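Local coordinates for macrophage migration inhibitory factor-like protein (Leishmania major, PDB 3FWT) that belongs to the macrophage migration inhibitory factor family, whose members are small alpha/beta proteins that assemble as trimers, at residues A[24-29]-A[61-66]; A[28-33]-A[109-114]; A[38-43]-A[103-108]; A[45-50]-A[98-103]; A[81-86]-A[118-123]. All coordinates share one frame; numbering follows the deposited sequence.

Overall arrangement
Interactions 1 and 5 lie in the beta-sheet: each joins the two parallel strands of a beta-alpha-beta unit by backbone hydrogen bonds, and in both the sheet runs on into another subunit. Interactions 3 and 4 hold the same two antiparallel helices, 34-52 and 92-109, at successive turns. They are only partly buried, with apolar side chains toward the sheet and polar ones at the outer edge: a neutral amide to carboxylate bond in interaction 3, a salt bridge in interaction 4. Interaction 2 ties together loops of the two units by buried aliphatic and sulfur contacts, without a single hydrogen bond between its segments, and adjoins interaction 1 through V28 and S29.

Interaction 1 (A[24-29]-A[61-66]); sequences LQTIVS and TAFSDK
L24 to V28 and T61 to S64 run side by side as parallel strands, their directions 15° apart and their axes 4.8 Å from each other at the closest, L24 beside T61. Four backbone bonds zigzag across: A62 N to L24 O, T26 N to A62 O, S64 N to T26 O, and V28 N to S64 O, the last at 3.1 Å. On the face of Q25 and S64, the glutamine starts with CG anti to N (chi1 -175°) and continues extended, a reach that carries NE2 to S64 OG at 2.9 Å, with the hydroxyl oxygen close to the amide plane. Q25 OE1 accepts from R82 NH1, so both ends of the amide are bonded and its rotation is fixed. A62 adds a small methyl to this face, packing on I69 of the second subunit. On the other face T26 and F63 lie alongside each other, T26 CB 3.8 Å from F63 CD2, while T26 OG1 bonds to Y44 OH; threonine thus offers carbon to the ring and oxygen to the helix. At the strand ends V28 CG2 packs 3.9 Å from D65 CB. D65 OD2 accepts from L32 N, tying the loop to this strand end, and forms a salt bridge with K66 NZ at 3.2 Å, met from above the carboxylate plane. These strands belong to a beta-alpha-beta unit: helix 34-52 covers F63 through L40 and S41, strand 79-85 flanks 22-28, and an antiparallel strand of the second subunit pairs with T61 and A62, extending the sheet across the interface.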
# COMPACT_ATOMS: atom_id res chain seq x y z
N LEU A 24 -1.05 -9.27 -4.70
CA LEU A 24 -2.25 -8.49 -4.70
C LEU A 24 -2.65 -8.20 -3.28
O LEU A 24 -2.79 -9.16 -2.45
CB LEU A 24 -3.41 -9.23 -5.38
CG LEU A 24 -3.26 -9.39 -6.94
CD1 LEU A 24 -2.37 -10.64 -7.13
CD2 LEU A 24 -4.74 -9.58 -7.51
N GLN A 25 -2.85 -6.90 -3.01
CA GLN A 25 -3.56 -6.49 -1.79
C GLN A 25 -5.00 -6.02 -2.05
O GLN A 25 -5.24 -5.08 -2.78
CB GLN A 25 -2.81 -5.33 -1.05
CG GLN A 25 -3.55 -5.02 0.32
CD GLN A 25 -2.95 -3.90 1.20
OE1 GLN A 25 -2.09 -3.15 0.79
NE2 GLN A 25 -3.31 -3.95 2.47
N THR A 26 -5.94 -6.67 -1.38
CA THR A 26 -7.33 -6.40 -1.56
C THR A 26 -7.73 -5.71 -0.26
O THR A 26 -7.65 -6.32 0.78
CB THR A 26 -8.16 -7.71 -1.70
OG1 THR A 26 -7.83 -8.36 -2.94
CG2 THR A 26 -9.66 -7.42 -1.69
N ILE A 27 -8.24 -4.49 -0.38
CA ILE A 27 -8.78 -3.66 0.72
C ILE A 27 -10.30 -3.51 0.47
O ILE A 27 -10.71 -2.94 -0.56
CB ILE A 27 -8.09 -2.31 0.80
CG1 ILE A 27 -6.56 -2.49 0.75
CG2 ILE A 27 -8.62 -1.44 2.03
CD1 ILE A 27 -5.78 -1.12 0.95
N VAL A 28 -11.08 -4.02 1.42
CA VAL A 28 -12.54 -4.02 1.34
C VAL A 28 -13.18 -3.52 2.62
O VAL A 28 -12.64 -3.72 3.71
CB VAL A 28 -13.11 -5.36 0.89
CG1 VAL A 28 -12.46 -5.74 -0.43
CG2 VAL A 28 -12.88 -6.57 1.86
N SER A 29 -14.29 -2.78 2.47
CA SER A 29 -15.02 -2.29 3.66
C SER A 29 -15.95 -3.32 4.29
O SER A 29 -16.34 -3.15 5.44
CB SER A 29 -15.79 -1.04 3.32
OG SER A 29 -16.56 -1.28 2.15
N THR A 61 -1.28 -13.15 -1.85
CA THR A 61 -2.56 -12.49 -1.85
C THR A 61 -2.90 -12.10 -0.42
O THR A 61 -2.99 -12.97 0.42
CB THR A 61 -3.45 -13.56 -2.60
OG1 THR A 61 -3.70 -13.23 -4.00
CG2 THR A 61 -4.31 -14.42 -1.83
N ALA A 62 -2.94 -10.77 -0.12
CA ALA A 62 -3.22 -10.23 1.23
C ALA A 62 -4.63 -9.61 1.26
O ALA A 62 -4.98 -9.02 0.30
CB ALA A 62 -2.18 -9.12 1.67
N PHE A 63 -5.39 -9.80 2.35
CA PHE A 63 -6.78 -9.33 2.47
C PHE A 63 -6.92 -8.44 3.69
O PHE A 63 -6.85 -8.94 4.85
CB PHE A 63 -7.79 -10.49 2.53
CG PHE A 63 -7.73 -11.37 1.31
CD1 PHE A 63 -6.88 -12.46 1.28
CD2 PHE A 63 -8.43 -11.00 0.17
CE1 PHE A 63 -6.75 -13.22 0.14
CE2 PHE A 63 -8.39 -11.76 -0.96
CZ PHE A 63 -7.51 -12.89 -0.99
N SER A 64 -7.11 -7.15 3.43
CA SER A 64 -7.45 -6.24 4.52
C SER A 64 -8.94 -5.96 4.48
O SER A 64 -9.35 -5.02 3.81
CB SER A 64 -6.67 -4.95 4.32
OG SER A 64 -5.27 -5.27 4.18
N ASP A 65 -9.72 -6.67 5.29
CA ASP A 65 -11.20 -6.48 5.29
C ASP A 65 -11.63 -5.47 6.36
O ASP A 65 -10.76 -4.91 7.05
CB ASP A 65 -11.94 -7.84 5.43
CG ASP A 65 -11.89 -8.44 6.84
OD1 ASP A 65 -11.04 -7.99 7.63
OD2 ASP A 65 -12.72 -9.34 7.12
N LYS A 66 -12.92 -5.17 6.44
CA LYS A 66 -13.41 -4.24 7.43
C LYS A 66 -12.68 -2.89 7.39
O LYS A 66 -12.52 -2.24 8.42
CB LYS A 66 -13.28 -4.87 8.83
CG LYS A 66 -14.14 -6.10 8.97
CD LYS A 66 -14.21 -6.40 10.45
CE LYS A 66 -13.11 -7.31 10.84
NZ LYS A 66 -13.53 -8.54 10.15

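Interaction 2 (A[28-33]-A[109-114]); sequences VSVSLD and CGIPAE
V30 stands between C109 and I111 and gives one methyl to each, in a contact that joins the two beta-alpha-beta units of the MIF fold at one end: 28-33 leads from strand 22-28 to helix 34-52, while the segment 109-114 leads from helix 92-109 to strand 116-128. V30 CG2 touches C109 CB at 4.1 Å, whereas CG1 reaches I111 CD1 at 4.2 Å, the two side chains meeting at a slant. A beta-branched residue suits this spot because its two methyls diverge toward two partners. I111 keeps an extended chain (chi2 170°), which puts CD1 at its far end against V30 and also against V28 CB, 4.3 Å away. This one methyl therefore touches both V28, at the end of the strand, and V30, in the loop, and the other neighbours of I111, P77 and A79, are apolar too. I111 O bonds to T106 OG1. G110, just before it, leaves the helix with a positive phi (74°), which glycine adopts easily. L32 leaves its backbone at an angle to 109-114, but its isobutyl group turns in, so that one methyl, CD2, rests against the sulfur of C109, L32 CD2 to C109 SG being 3.6 Å.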
# COMPACT_ATOMS: atom_id res chain seq x y z
N VAL A 28 -11.08 -4.02 1.42
CA VAL A 28 -12.54 -4.02 1.34
C VAL A 28 -13.18 -3.52 2.62
O VAL A 28 -12.64 -3.72 3.71
CB VAL A 28 -13.11 -5.36 0.89
CG1 VAL A 28 -12.46 -5.74 -0.43
CG2 VAL A 28 -12.88 -6.57 1.86
N SER A 29 -14.29 -2.78 2.47
CA SER A 29 -15.02 -2.29 3.66
C SER A 29 -15.95 -3.32 4.29
O SER A 29 -16.34 -3.15 5.44
CB SER A 29 -15.79 -1.04 3.32
OG SER A 29 -16.56 -1.28 2.15
N VAL A 30 -16.26 -4.40 3.57
CA VAL A 30 -17.01 -5.53 4.12
C VAL A 30 -16.13 -6.52 4.92
O VAL A 30 -14.92 -6.48 4.87
CB VAL A 30 -17.66 -6.36 2.99
CG1 VAL A 30 -18.38 -5.49 2.01
CG2 VAL A 30 -16.58 -7.17 2.20
N SER A 31 -16.77 -7.43 5.65
CA SER A 31 -16.06 -8.43 6.38
C SER A 31 -15.88 -9.65 5.48
O SER A 31 -16.78 -9.95 4.70
CB SER A 31 -16.89 -8.78 7.63
OG SER A 31 -16.37 -9.88 8.32
N LEU A 32 -14.74 -10.32 5.52
CA LEU A 32 -14.55 -11.47 4.64
C LEU A 32 -14.41 -12.63 5.60
O LEU A 32 -14.01 -12.42 6.75
CB LEU A 32 -13.26 -11.33 3.83
CG LEU A 32 -13.22 -10.22 2.83
CD1 LEU A 32 -11.74 -10.14 2.26
CD2 LEU A 32 -14.22 -10.52 1.80
N ASP A 33 -14.76 -13.83 5.19
CA ASP A 33 -14.45 -14.96 6.06
C ASP A 33 -13.42 -15.82 5.39
O ASP A 33 -12.93 -15.49 4.30
CB ASP A 33 -15.68 -15.79 6.41
CG ASP A 33 -16.43 -16.31 5.15
OD1 ASP A 33 -15.81 -16.39 4.04
OD2 ASP A 33 -17.63 -16.60 5.29
N CYS A 109 -18.05 -10.79 -2.76
CA CYS A 109 -18.34 -9.73 -1.74
C CYS A 109 -19.58 -8.89 -1.97
O CYS A 109 -19.91 -8.05 -1.10
CB CYS A 109 -17.17 -8.75 -1.58
SG CYS A 109 -15.52 -9.45 -1.33
N GLY A 110 -20.23 -9.05 -3.12
CA GLY A 110 -21.46 -8.28 -3.41
C GLY A 110 -21.16 -6.81 -3.76
O GLY A 110 -22.06 -5.99 -3.79
N ILE A 111 -19.90 -6.45 -3.93
CA ILE A 111 -19.53 -5.09 -4.24
C ILE A 111 -19.69 -4.90 -5.75
O ILE A 111 -19.08 -5.60 -6.48
CB ILE A 111 -18.07 -4.82 -3.78
CG1 ILE A 111 -17.99 -4.96 -2.25
CG2 ILE A 111 -17.55 -3.43 -4.24
CD1 ILE A 111 -16.51 -4.96 -1.66
N PRO A 112 -20.47 -3.89 -6.19
CA PRO A 112 -20.75 -3.70 -7.64
C PRO A 112 -19.48 -3.19 -8.29
O PRO A 112 -18.68 -2.52 -7.63
CB PRO A 112 -21.91 -2.67 -7.68
CG PRO A 112 -22.12 -2.16 -6.22
CD PRO A 112 -21.00 -2.78 -5.34
N ALA A 113 -19.26 -3.50 -9.56
CA ALA A 113 -18.05 -3.07 -10.21
C ALA A 113 -17.86 -1.55 -10.16
O ALA A 113 -16.73 -1.08 -10.19
CB ALA A 113 -18.01 -3.59 -11.74
N GLU A 114 -18.94 -0.75 -10.13
CA GLU A 114 -18.74 0.70 -10.11
C GLU A 114 -18.13 1.23 -8.80
O GLU A 114 -17.80 2.43 -8.71
CB GLU A 114 -20.01 1.51 -10.46
CG GLU A 114 -21.25 1.19 -9.53
CD GLU A 114 -22.03 -0.08 -9.98
OE1 GLU A 114 -23.22 -0.24 -9.54
OE2 GLU A 114 -21.48 -0.92 -10.76

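Interaction 3 (A[38-43]-A[103-108]); sequences ANLSAA and AAITKE
The methyl CD2 of L40 lies at the apolar centre, touching I105 CD1 at 3.8 Å and A104 CB at 4.1 Å across two antiparallel helices. Their segment axes are 10.1 Å apart and their directions differ by 162°. L40 and I105 cross at about a right angle, each bringing the end of a branched chain to the other; I105 leaves its own helix pointing away from the partner, and its bent ethyl arm (chi2 -56°) brings CD1 back to the leucine. On the inner side I105 also packs on Y44 and on I116 of the sheet. One turn further along, A43 CB and A104 CB meet at 3.7 Å, single methyls that suit a spot where the helices lie close. Outward from this centre comes E108, which is amphipathic in use: L40 CD2 packs on its CG at 3.7 Å, the two side chains sliding past each other in opposite directions. A bend at chi2 (-49°) then carries the carboxylate to the outer edge, where K36 lies beside E108. There N39 ND2 donates to E108 OE1 at 3.1 Å, the oxygen near the asparagine's amide plane but approached by the nitrogen from well above the carboxylate plane. The chemistry is thus graded: aliphatic carbon does the packing between the helices, and one hydrogen bond from the exposed N39 to E108 borders it, so that the polar groups meet only at the outer border.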
# COMPACT_ATOMS: atom_id res chain seq x y z
N ALA A 38 -10.40 -17.69 0.66
CA ALA A 38 -9.88 -18.80 -0.14
C ALA A 38 -10.38 -18.74 -1.62
O ALA A 38 -9.61 -18.94 -2.59
CB ALA A 38 -10.15 -20.13 0.55
N ASN A 39 -11.63 -18.37 -1.82
CA ASN A 39 -12.17 -18.25 -3.16
C ASN A 39 -11.54 -17.12 -3.94
O ASN A 39 -11.18 -17.26 -5.12
CB ASN A 39 -13.70 -18.05 -3.09
CG ASN A 39 -14.44 -19.26 -2.49
OD1 ASN A 39 -13.95 -20.37 -2.57
ND2 ASN A 39 -15.63 -19.05 -1.94
N LEU A 40 -11.36 -15.96 -3.29
CA LEU A 40 -10.62 -14.89 -3.92
C LEU A 40 -9.18 -15.28 -4.29
O LEU A 40 -8.74 -14.98 -5.39
CB LEU A 40 -10.65 -13.60 -3.06
CG LEU A 40 -12.02 -12.91 -3.06
CD1 LEU A 40 -12.00 -11.72 -2.05
CD2 LEU A 40 -12.33 -12.41 -4.47
N SER A 41 -8.42 -15.85 -3.35
CA SER A 41 -7.04 -16.31 -3.66
C SER A 41 -7.01 -17.28 -4.89
O SER A 41 -6.19 -17.13 -5.84
CB SER A 41 -6.41 -16.96 -2.40
OG SER A 41 -6.15 -15.84 -1.51
N ALA A 42 -7.94 -18.21 -4.90
CA ALA A 42 -8.10 -19.14 -6.09
C ALA A 42 -8.32 -18.39 -7.36
O ALA A 42 -7.66 -18.65 -8.34
CB ALA A 42 -9.28 -20.06 -5.88
N ALA A 43 -9.26 -17.42 -7.35
CA ALA A 43 -9.54 -16.63 -8.56
C ALA A 43 -8.41 -15.78 -9.03
O ALA A 43 -8.03 -15.87 -10.21
CB ALA A 43 -10.89 -15.80 -8.40
N ALA A 103 -14.89 -8.89 -11.30
CA ALA A 103 -15.94 -9.92 -11.27
C ALA A 103 -15.81 -10.83 -10.04
O ALA A 103 -16.78 -11.17 -9.38
CB ALA A 103 -15.93 -10.81 -12.58
N ALA A 104 -14.58 -11.26 -9.75
CA ALA A 104 -14.35 -12.10 -8.59
C ALA A 104 -14.74 -11.39 -7.30
O ALA A 104 -15.29 -12.04 -6.40
CB ALA A 104 -12.79 -12.62 -8.54
N ILE A 105 -14.43 -10.08 -7.18
CA ILE A 105 -14.84 -9.29 -5.95
C ILE A 105 -16.34 -9.16 -5.87
O ILE A 105 -16.99 -9.34 -4.81
CB ILE A 105 -14.24 -7.88 -5.97
CG1 ILE A 105 -12.72 -7.93 -5.82
CG2 ILE A 105 -14.82 -7.06 -4.84
CD1 ILE A 105 -12.41 -8.66 -4.61
N THR A 106 -16.94 -8.89 -7.03
CA THR A 106 -18.43 -8.81 -6.98
C THR A 106 -19.10 -10.11 -6.53
O THR A 106 -20.06 -10.17 -5.71
CB THR A 106 -18.98 -8.35 -8.36
OG1 THR A 106 -18.44 -7.05 -8.69
CG2 THR A 106 -20.51 -8.26 -8.27
N LYS A 107 -18.63 -11.22 -7.08
CA LYS A 107 -19.17 -12.52 -6.68
C LYS A 107 -18.93 -12.84 -5.21
O LYS A 107 -19.83 -13.32 -4.51
CB LYS A 107 -18.54 -13.62 -7.53
CG LYS A 107 -19.10 -15.09 -7.30
CD LYS A 107 -18.30 -16.05 -8.20
CE LYS A 107 -19.12 -17.31 -8.52
NZ LYS A 107 -19.12 -17.51 -10.01
N GLU A 108 -17.73 -12.60 -4.71
CA GLU A 108 -17.50 -13.08 -3.36
C GLU A 108 -18.02 -12.07 -2.37
O GLU A 108 -18.39 -12.44 -1.25
CB GLU A 108 -16.02 -13.30 -3.07
CG GLU A 108 -15.37 -14.47 -3.85
CD GLU A 108 -16.13 -15.78 -3.81
OE1 GLU A 108 -16.54 -16.23 -2.70
OE2 GLU A 108 -16.35 -16.33 -4.93

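Interaction 4 (A[45-50]-A[98-103]); sequences GMICRE and TPRIAA
R100 grips E50 end-on with both terminal nitrogens, NH1 and NH2 each donating to the single oxygen OE1 at 2.9 Å. That oxygen lies near the guanidinium plane, yet the carboxylate is turned 39° from it: NH1 meets the anti lone pair of OE1, while NH2 comes from above the carboxylate plane. E51 OE1 makes a second salt bridge with R100 NH1, so two acids of one helix probably share in balancing the positive charge. To get there the arginine extends to CD and then bends (chi3 63°) across the gap. Its long aliphatic part is used as well. I47 runs past it in the opposite direction, CD1 being 3.5 Å from R100 CB, and I47 CG1 lies over one face of the guanidinium near its rim. M46 CE adds a looser touch at the guanidinium edge, 4.1 Å from R100 NH2. Further inward I47 CD1 reaches I101 CG1 at 4.2 Å, and I101 in turn rests on V118 of the sheet. The two helical segments are nearly antiparallel (171°), apolar toward the sheet and charged at the outer edge, as befits the paired helices that cover the sheet in the two-layer alpha/beta fold of the MIF family.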
# COMPACT_ATOMS: atom_id res chain seq x y z
N GLY A 45 -5.34 -16.32 -8.54
CA GLY A 45 -4.23 -17.21 -8.98
C GLY A 45 -4.45 -17.56 -10.44
O GLY A 45 -3.53 -17.51 -11.20
N MET A 46 -5.67 -17.92 -10.81
CA MET A 46 -6.01 -18.21 -12.18
C MET A 46 -5.80 -17.01 -13.07
O MET A 46 -5.21 -17.11 -14.13
CB MET A 46 -7.50 -18.50 -12.29
CG MET A 46 -7.93 -19.93 -12.28
SD MET A 46 -9.42 -20.08 -13.35
CE MET A 46 -10.60 -18.96 -12.54
N ILE A 47 -6.38 -15.88 -12.69
CA ILE A 47 -6.22 -14.67 -13.44
C ILE A 47 -4.76 -14.33 -13.68
O ILE A 47 -4.41 -13.92 -14.79
CB ILE A 47 -6.91 -13.49 -12.70
CG1 ILE A 47 -8.43 -13.80 -12.61
CG2 ILE A 47 -6.57 -12.20 -13.40
CD1 ILE A 47 -9.26 -12.98 -11.50
N CYS A 48 -3.93 -14.46 -12.64
CA CYS A 48 -2.51 -14.22 -12.80
C CYS A 48 -1.84 -15.25 -13.73
O CYS A 48 -1.10 -14.87 -14.63
CB CYS A 48 -1.82 -14.22 -11.45
SG CYS A 48 -2.22 -12.69 -10.56
N ARG A 49 -2.12 -16.54 -13.52
CA ARG A 49 -1.54 -17.52 -14.40
C ARG A 49 -1.93 -17.34 -15.85
O ARG A 49 -1.04 -17.35 -16.71
CB ARG A 49 -1.83 -18.94 -13.94
CG ARG A 49 -0.87 -19.25 -12.81
CD ARG A 49 -1.30 -20.41 -11.98
NE ARG A 49 -0.65 -20.35 -10.68
CZ ARG A 49 -1.30 -20.27 -9.52
NH1 ARG A 49 -2.63 -20.30 -9.48
NH2 ARG A 49 -0.62 -20.23 -8.38
N GLU A 50 -3.22 -17.17 -16.13
CA GLU A 50 -3.67 -17.02 -17.51
C GLU A 50 -3.33 -15.68 -18.16
O GLU A 50 -2.95 -15.64 -19.36
CB GLU A 50 -5.18 -17.34 -17.63
CG GLU A 50 -5.58 -18.64 -16.99
CD GLU A 50 -7.11 -18.88 -16.90
OE1 GLU A 50 -7.88 -17.92 -17.11
OE2 GLU A 50 -7.52 -20.04 -16.60
N THR A 98 -8.31 -6.63 -15.03
CA THR A 98 -9.25 -5.85 -14.23
C THR A 98 -10.68 -6.41 -14.22
O THR A 98 -11.28 -6.59 -13.16
CB THR A 98 -9.20 -4.43 -14.73
OG1 THR A 98 -7.93 -3.87 -14.36
CG2 THR A 98 -10.35 -3.56 -14.22
N PRO A 99 -11.23 -6.71 -15.41
CA PRO A 99 -12.60 -7.17 -15.37
C PRO A 99 -12.73 -8.51 -14.62
O PRO A 99 -13.76 -8.75 -14.00
CB PRO A 99 -13.01 -7.28 -16.86
CG PRO A 99 -11.79 -6.92 -17.67
CD PRO A 99 -10.79 -6.27 -16.74
N ARG A 100 -11.70 -9.36 -14.65
CA ARG A 100 -11.73 -10.62 -13.90
C ARG A 100 -11.61 -10.40 -12.39
O ARG A 100 -12.39 -10.96 -11.65
CB ARG A 100 -10.70 -11.62 -14.43
CG ARG A 100 -10.94 -11.86 -15.96
CD ARG A 100 -9.95 -12.80 -16.53
NE ARG A 100 -10.09 -14.09 -15.90
CZ ARG A 100 -9.31 -15.14 -16.13
NH1 ARG A 100 -8.34 -15.08 -17.03
NH2 ARG A 100 -9.51 -16.26 -15.45
N ILE A 101 -10.70 -9.48 -12.00
CA ILE A 101 -10.52 -9.18 -10.60
C ILE A 101 -11.81 -8.61 -10.03
O ILE A 101 -12.31 -9.11 -8.98
CB ILE A 101 -9.35 -8.21 -10.45
CG1 ILE A 101 -8.03 -8.99 -10.71
CG2 ILE A 101 -9.30 -7.46 -9.09
CD1 ILE A 101 -6.85 -7.99 -10.85
N ALA A 102 -12.37 -7.63 -10.74
CA ALA A 102 -13.60 -6.98 -10.33
C ALA A 102 -14.75 -8.00 -10.29
O ALA A 102 -15.49 -8.00 -9.31
CB ALA A 102 -13.92 -5.81 -11.24
N ALA A 103 -14.89 -8.89 -11.30
CA ALA A 103 -15.94 -9.92 -11.27
C ALA A 103 -15.81 -10.83 -10.04
O ALA A 103 -16.78 -11.17 -9.38
CB ALA A 103 -15.93 -10.81 -12.58

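Interaction 5 (A[81-86]-A[118-123]); sequences VRVESW and VFYYST
V83 and Y120 form the tight part of this contact, side by side on one face of two parallel strands: V83 CB is 3.6 Å from Y120 CD2. V83 CG2 lies over the tyrosine ring, 4.1 Å from its centroid in a CH-pi contact, and also touches V118 CG1 at 3.8 Å. This methyl stands anti to the carbonyl carbon, which carries it over the ring and to V118, a good use of a beta-branched residue in a strand. Y120 OH bonds to T98 OG1 of the covering helix, so the ring is held at its far end too. The backbone here is well knit, with F119 N to V81 O, V83 N to F119 O and Y121 N to V83 O nearly straight, the last at 2.7 Å, and at V118 and F119 the sheet continues into the third subunit. On the other face R82 CG approaches the edge of the Y121 ring, 3.7 Å from CD1, and Y121 OH bonds to E84 of the third subunit. Beyond Y121 the pairing slackens: S85 N to Y121 O is a weak bond of 3.3 Å, and T123 N to S85 O stretches to 3.2 Å. Partly exposed S122 and W86 lie at this end, S122 OG turning to G87 O. Strands 79-85 and 116-128, joined through helix 92-109, make a beta-alpha-beta unit of the MIF fold.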
# COMPACT_ATOMS: atom_id res chain seq x y z
N VAL A 81 -7.98 -2.69 -5.09
CA VAL A 81 -6.97 -3.77 -5.19
C VAL A 81 -5.68 -3.24 -5.76
O VAL A 81 -5.73 -2.52 -6.80
CB VAL A 81 -7.51 -4.87 -6.13
CG1 VAL A 81 -6.44 -5.96 -6.33
CG2 VAL A 81 -8.88 -5.41 -5.53
N ARG A 82 -4.53 -3.51 -5.09
CA ARG A 82 -3.25 -3.03 -5.59
C ARG A 82 -2.50 -4.27 -6.12
O ARG A 82 -2.28 -5.23 -5.38
CB ARG A 82 -2.43 -2.39 -4.47
CG ARG A 82 -1.13 -1.71 -4.98
CD ARG A 82 -0.43 -0.93 -3.91
NE ARG A 82 0.33 -1.80 -2.98
CZ ARG A 82 -0.10 -2.20 -1.76
NH1 ARG A 82 -1.27 -1.76 -1.28
NH2 ARG A 82 0.64 -3.00 -0.99
N VAL A 83 -2.12 -4.26 -7.41
CA VAL A 83 -1.45 -5.41 -8.00
C VAL A 83 -0.01 -4.96 -8.21
O VAL A 83 0.23 -3.93 -8.83
CB VAL A 83 -2.02 -5.76 -9.37
CG1 VAL A 83 -1.40 -7.11 -9.96
CG2 VAL A 83 -3.59 -5.83 -9.30
N GLU A 84 0.92 -5.78 -7.75
CA GLU A 84 2.33 -5.45 -7.85
C GLU A 84 3.09 -6.62 -8.45
O GLU A 84 2.68 -7.77 -8.34
CB GLU A 84 2.91 -5.21 -6.46
CG GLU A 84 2.20 -3.99 -5.81
CD GLU A 84 2.64 -3.80 -4.40
OE1 GLU A 84 1.84 -3.29 -3.58
OE2 GLU A 84 3.77 -4.17 -4.09
N SER A 85 4.20 -6.33 -9.12
CA SER A 85 4.95 -7.45 -9.67
C SER A 85 6.31 -6.92 -10.12
O SER A 85 6.48 -5.72 -10.24
CB SER A 85 4.17 -8.10 -10.83
OG SER A 85 3.92 -7.15 -11.83
N TRP A 86 7.28 -7.80 -10.27
CA TRP A 86 8.59 -7.44 -10.81
C TRP A 86 8.52 -7.15 -12.28
O TRP A 86 7.79 -7.81 -13.04
CB TRP A 86 9.59 -8.59 -10.58
CG TRP A 86 10.98 -8.27 -11.10
CD1 TRP A 86 12.00 -7.63 -10.43
CD2 TRP A 86 11.51 -8.58 -12.42
NE1 TRP A 86 13.10 -7.52 -11.23
CE2 TRP A 86 12.84 -8.09 -12.46
CE3 TRP A 86 10.97 -9.20 -13.56
CZ2 TRP A 86 13.65 -8.22 -13.59
CZ3 TRP A 86 11.79 -9.33 -14.72
CH2 TRP A 86 13.11 -8.83 -14.71
N VAL A 118 -8.97 -0.83 -9.29
CA VAL A 118 -7.79 -1.73 -9.37
C VAL A 118 -6.60 -0.91 -9.93
O VAL A 118 -6.77 -0.23 -10.96
CB VAL A 118 -8.04 -2.96 -10.23
CG1 VAL A 118 -6.84 -4.02 -10.12
CG2 VAL A 118 -9.35 -3.63 -9.80
N PHE A 119 -5.48 -0.87 -9.20
CA PHE A 119 -4.27 -0.18 -9.66
C PHE A 119 -3.09 -1.15 -9.80
O PHE A 119 -2.92 -2.03 -8.97
CB PHE A 119 -3.83 0.88 -8.66
CG PHE A 119 -4.72 2.06 -8.61
CD1 PHE A 119 -5.99 1.94 -8.08
CD2 PHE A 119 -4.27 3.30 -9.00
CE1 PHE A 119 -6.77 3.04 -8.02
CE2 PHE A 119 -5.08 4.40 -8.94
CZ PHE A 119 -6.33 4.25 -8.45
N TYR A 120 -2.26 -1.00 -10.84
CA TYR A 120 -1.16 -1.91 -11.06
C TYR A 120 0.18 -1.13 -10.95
O TYR A 120 0.39 -0.03 -11.57
CB TYR A 120 -1.21 -2.58 -12.47
CG TYR A 120 -2.48 -3.32 -12.75
CD1 TYR A 120 -3.65 -2.64 -12.87
CD2 TYR A 120 -2.50 -4.71 -12.78
CE1 TYR A 120 -4.83 -3.32 -13.10
CE2 TYR A 120 -3.62 -5.38 -13.01
CZ TYR A 120 -4.80 -4.69 -13.17
OH TYR A 120 -5.95 -5.37 -13.37
N TYR A 121 1.07 -1.68 -10.16
CA TYR A 121 2.41 -1.11 -10.05
C TYR A 121 3.46 -2.18 -10.31
O TYR A 121 3.21 -3.38 -10.24
CB TYR A 121 2.67 -0.49 -8.66
CG TYR A 121 1.69 0.59 -8.33
CD1 TYR A 121 0.59 0.33 -7.54
CD2 TYR A 121 1.86 1.87 -8.83
CE1 TYR A 121 -0.35 1.32 -7.31
CE2 TYR A 121 0.95 2.85 -8.58
CZ TYR A 121 -0.16 2.59 -7.82
OH TYR A 121 -1.05 3.62 -7.59
N SER A 122 4.66 -1.75 -10.61
CA SER A 122 5.74 -2.73 -10.72
C SER A 122 7.07 -2.09 -10.32
O SER A 122 7.17 -0.89 -10.12
CB SER A 122 5.76 -3.36 -12.13
OG SER A 122 6.16 -2.37 -13.11
N THR A 123 8.07 -2.92 -10.10
CA THR A 123 9.35 -2.42 -9.65
C THR A 123 10.44 -3.31 -10.26
O THR A 123 10.16 -4.45 -10.66
CB THR A 123 9.41 -2.51 -8.10
OG1 THR A 123 10.73 -2.23 -7.65
CG2 THR A 123 9.05 -3.89 -7.67